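Local coordinates for protein insulinase family protease (Yersinia pestis, PDB 3GO9) that is a predicted insulinase (M16) family protease that binds zinc ions, though whether it cleaves peptides is not established, at residues 73-85 with 130-144. Residues are numbered along the deposited sequence; the frame is centred on the assembly and turned at random.
Sequences LLPRLALMSSASF and DALAWLSDTAGNLAV
Asp137 takes three hydrogen bonds from the loop that follows helix 70-80. Its OD2 receives Ser82 OG (2.7 Å) on the anti lone pair and the backbone N of Ser84 from the syn side, 30° out of the carboxylate plane. Asp137 OD1 accepts Ser84 OG at 2.7 Å on its syn lone pair. Both oxygens are engaged, which fixes the carboxylate and pins the type I turn from Ser82 to Phe85 onto helix 125-140. Phe85, ending the turn, lays its ring edge along the helix, CZ 3.3 Å from Asp130 O, while the edge of the Trp134 indole points toward its face in an offset edge-to-face pair.

With its indole anti to the backbone N (chi1 -174°), Trp134 donates a hydrogen bond from NE1 to Ala78 O (2.9 Å), arriving well above the carbonyl plane. The methyl of Ala78 fits between Trp134 CZ2, Thr138 OG1 and Leu142 CD1; Thr138 OG1 sits over the indole face, held by Trp134 O. Leu142 CD2 meets Leu74 CD2 at 3.6 Å. Waters join Ser82 to Thr138 and Ser81 to Ala143.

Within the M16 insulinase-family region, the axes of segments 73-80 and 130-140 pass 10.3 Å apart, nearer antiparallel than parallel (134°). Helix 70-80 carries the zinc ligand His72, and its Arg76 salt-bridges another, Asp158. Tyr116 of strand 114-120 touches Pro75 and Thr138; Leu199 of helix 196-206 packs on Leu74 and Val144.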
# COMPACT_ATOMS: atom_id res chain seq x y z
N LEU A 73 5.06 3.82 20.45
CA LEU A 73 5.95 4.64 21.29
C LEU A 73 7.43 4.43 20.98
O LEU A 73 8.23 5.36 20.95
CB LEU A 73 5.70 4.42 22.79
CG LEU A 73 6.56 5.18 23.78
CD1 LEU A 73 6.50 6.64 23.55
CD2 LEU A 73 6.17 4.85 25.21
N LEU A 74 7.80 3.17 20.72
CA LEU A 74 9.22 2.82 20.54
C LEU A 74 9.90 3.73 19.53
O LEU A 74 10.97 4.23 19.82
CB LEU A 74 9.39 1.33 20.19
CG LEU A 74 9.00 0.27 21.22
CD1 LEU A 74 9.07 -1.16 20.62
CD2 LEU A 74 9.87 0.43 22.46
N PRO A 75 9.33 3.94 18.33
CA PRO A 75 10.08 4.76 17.41
C PRO A 75 10.24 6.20 17.85
O PRO A 75 11.23 6.85 17.44
CB PRO A 75 9.28 4.67 16.10
CG PRO A 75 8.06 4.00 16.42
CD PRO A 75 8.15 3.33 17.69
N ARG A 76 9.31 6.72 18.66
CA ARG A 76 9.48 8.08 19.15
C ARG A 76 10.74 8.18 20.06
O ARG A 76 11.46 9.18 20.09
CB ARG A 76 8.24 8.52 19.91
CG ARG A 76 8.21 10.05 20.04
CD ARG A 76 7.02 10.50 20.85
NE ARG A 76 5.72 10.27 20.22
CZ ARG A 76 4.61 10.85 20.66
NH1 ARG A 76 4.66 11.67 21.71
NH2 ARG A 76 3.43 10.61 20.09
N LEU A 77 11.01 7.11 20.80
CA LEU A 77 12.21 7.05 21.64
C LEU A 77 13.52 7.25 20.80
O LEU A 77 14.41 7.99 21.23
CB LEU A 77 12.25 5.76 22.47
CG LEU A 77 11.06 5.53 23.34
CD1 LEU A 77 11.26 4.15 24.09
CD2 LEU A 77 10.78 6.66 24.35
N ALA A 78 13.56 6.58 19.66
CA ALA A 78 14.66 6.59 18.74
C ALA A 78 14.94 8.01 18.21
O ALA A 78 16.07 8.31 17.79
CB ALA A 78 14.42 5.59 17.54
N LEU A 79 13.93 8.89 18.27
CA LEU A 79 14.10 10.32 17.90
C LEU A 79 14.49 11.18 19.08
O LEU A 79 14.92 12.32 18.91
CB LEU A 79 12.83 10.88 17.26
CG LEU A 79 12.39 10.17 16.00
CD1 LEU A 79 10.93 10.55 15.50
CD2 LEU A 79 13.41 10.40 14.84
N MSE A 80 14.30 10.72 20.31
CA MSE A 80 14.71 11.49 21.47
C MSE A 80 16.20 11.36 21.64
O MSE A 80 16.88 12.34 21.95
CB MSE A 80 14.03 10.98 22.74
CG MSE A 80 12.55 10.98 22.71
SE MSE A 80 11.74 12.75 22.54
CE MSE A 80 11.67 12.96 20.73
N SER A 81 16.71 10.15 21.49
CA SER A 81 18.12 9.93 21.73
C SER A 81 18.53 8.65 21.05
O SER A 81 17.70 7.72 20.94
CB SER A 81 18.42 9.91 23.22
OG SER A 81 18.33 8.63 23.75
N SER A 82 19.77 8.59 20.59
CA SER A 82 20.26 7.38 19.95
C SER A 82 21.69 7.14 20.37
O SER A 82 22.50 8.07 20.39
CB SER A 82 20.12 7.48 18.45
OG SER A 82 20.18 6.23 17.79
N ALA A 83 21.99 5.90 20.73
CA ALA A 83 23.26 5.62 21.45
C ALA A 83 24.53 6.09 20.72
O ALA A 83 25.50 6.53 21.38
CB ALA A 83 23.38 4.14 21.81
N SER A 84 24.55 6.06 19.39
CA SER A 84 25.73 6.41 18.62
C SER A 84 25.82 7.91 18.32
O SER A 84 26.75 8.33 17.61
CB SER A 84 25.74 5.68 17.30
OG SER A 84 25.75 4.27 17.46
N PHE A 85 24.92 8.70 18.85
CA PHE A 85 24.78 10.10 18.46
C PHE A 85 24.77 11.07 19.64
O PHE A 85 24.07 10.87 20.63
CB PHE A 85 23.44 10.32 17.76
CG PHE A 85 23.34 9.63 16.45
CD1 PHE A 85 23.47 10.32 15.26
CD2 PHE A 85 23.06 8.27 16.38
CE1 PHE A 85 23.36 9.68 14.02
CE2 PHE A 85 22.97 7.63 15.11
CZ PHE A 85 23.16 8.35 13.95
N ASP A 130 25.78 7.34 9.00
CA ASP A 130 24.94 7.81 10.11
C ASP A 130 23.59 7.14 10.06
O ASP A 130 23.04 6.73 11.11
CB ASP A 130 24.76 9.30 10.13
CG ASP A 130 26.06 10.05 10.43
OD1 ASP A 130 27.01 9.41 10.92
OD2 ASP A 130 26.08 11.29 10.17
N ALA A 131 23.01 7.06 8.87
CA ALA A 131 21.70 6.42 8.74
C ALA A 131 21.73 4.96 9.21
O ALA A 131 20.86 4.48 9.93
CB ALA A 131 21.18 6.49 7.31
N LEU A 132 22.73 4.22 8.76
CA LEU A 132 22.85 2.85 9.19
C LEU A 132 23.07 2.72 10.69
O LEU A 132 22.58 1.75 11.32
CB LEU A 132 23.94 2.11 8.39
CG LEU A 132 23.69 1.93 6.89
CD1 LEU A 132 24.88 1.16 6.30
CD2 LEU A 132 22.39 1.15 6.59
N ALA A 133 23.78 3.70 11.29
CA ALA A 133 24.04 3.71 12.71
C ALA A 133 22.73 3.98 13.47
O ALA A 133 22.45 3.30 14.48
CB ALA A 133 25.08 4.73 12.99
N TRP A 134 21.92 4.91 12.96
CA TRP A 134 20.65 5.23 13.60
C TRP A 134 19.74 3.99 13.52
O TRP A 134 19.08 3.62 14.48
CB TRP A 134 19.94 6.44 12.98
CG TRP A 134 18.72 6.84 13.73
CD1 TRP A 134 18.68 7.58 14.89
CD2 TRP A 134 17.35 6.46 13.46
NE1 TRP A 134 17.37 7.72 15.32
CE2 TRP A 134 16.55 7.06 14.44
CE3 TRP A 134 16.73 5.69 12.47
CZ2 TRP A 134 15.18 6.91 14.47
CZ3 TRP A 134 15.33 5.58 12.47
CH2 TRP A 134 14.59 6.18 13.50
N LEU A 135 19.73 3.35 12.37
CA LEU A 135 18.84 2.20 12.17
C LEU A 135 19.31 1.00 13.02
O LEU A 135 18.46 0.25 13.55
CB LEU A 135 18.76 1.78 10.71
CG LEU A 135 18.01 2.77 9.82
CD1 LEU A 135 18.30 2.49 8.33
CD2 LEU A 135 16.52 2.76 10.06
N SER A 136 20.61 0.80 13.13
CA SER A 136 21.16 -0.28 14.01
C SER A 136 21.03 0.01 15.49
O SER A 136 20.73 -0.90 16.29
CB SER A 136 22.55 -0.72 13.60
OG SER A 136 23.48 0.33 13.60
N ASP A 137 21.20 1.26 15.89
CA ASP A 137 20.85 1.68 17.26
C ASP A 137 19.39 1.35 17.54
O ASP A 137 19.05 0.80 18.60
CB ASP A 137 21.02 3.21 17.47
CG ASP A 137 22.46 3.71 17.54
OD1 ASP A 137 23.44 2.91 17.60
OD2 ASP A 137 22.56 4.99 17.64
N THR A 138 18.49 1.69 16.61
CA THR A 138 17.09 1.48 16.85
C THR A 138 16.75 -0.03 16.91
O THR A 138 15.98 -0.48 17.78
CB THR A 138 16.31 2.14 15.72
OG1 THR A 138 16.54 3.56 15.73
CG2 THR A 138 14.84 1.91 15.85
N ALA A 139 17.37 -0.78 16.01
CA ALA A 139 17.06 -2.22 15.83
C ALA A 139 17.50 -3.02 17.02
O ALA A 139 16.80 -4.00 17.40
CB ALA A 139 17.74 -2.78 14.60
N GLY A 140 18.62 -2.66 17.61
CA GLY A 140 19.21 -3.47 18.70
C GLY A 140 19.62 -2.81 19.98
O GLY A 140 19.98 -3.54 20.92
N ASN A 141 19.62 -1.48 20.05
CA ASN A 141 20.08 -0.79 21.26
C ASN A 141 19.24 0.46 21.55
O ASN A 141 19.74 1.49 21.98
CB ASN A 141 21.56 -0.41 21.13
CG ASN A 141 22.22 -0.05 22.47
OD1 ASN A 141 21.81 -0.50 23.52
ND2 ASN A 141 23.22 0.83 22.41
N LEU A 142 17.96 0.31 21.36
CA LEU A 142 17.00 1.44 21.53
C LEU A 142 17.12 2.03 22.94
O LEU A 142 17.25 1.28 23.91
CB LEU A 142 15.58 0.97 21.25
CG LEU A 142 14.50 2.05 21.29
CD1 LEU A 142 14.71 3.00 20.13
CD2 LEU A 142 13.06 1.43 21.23
N ALA A 143 17.10 3.36 23.04
CA ALA A 143 17.30 4.06 24.30
C ALA A 143 15.97 4.11 25.05
O ALA A 143 15.19 5.02 24.87
CB ALA A 143 17.89 5.50 24.05
N VAL A 144 15.71 3.09 25.85
CA VAL A 144 14.44 2.97 26.55
C VAL A 144 14.76 3.18 28.04
O VAL A 144 15.36 2.33 28.68
CB VAL A 144 13.80 1.57 26.33
CG1 VAL A 144 12.41 1.52 27.01
CG2 VAL A 144 13.70 1.25 24.82
O HOH W 1 17.59 5.02 20.59
O HOH W 2 17.79 4.77 18.01
O HOH W 3 20.03 3.94 20.91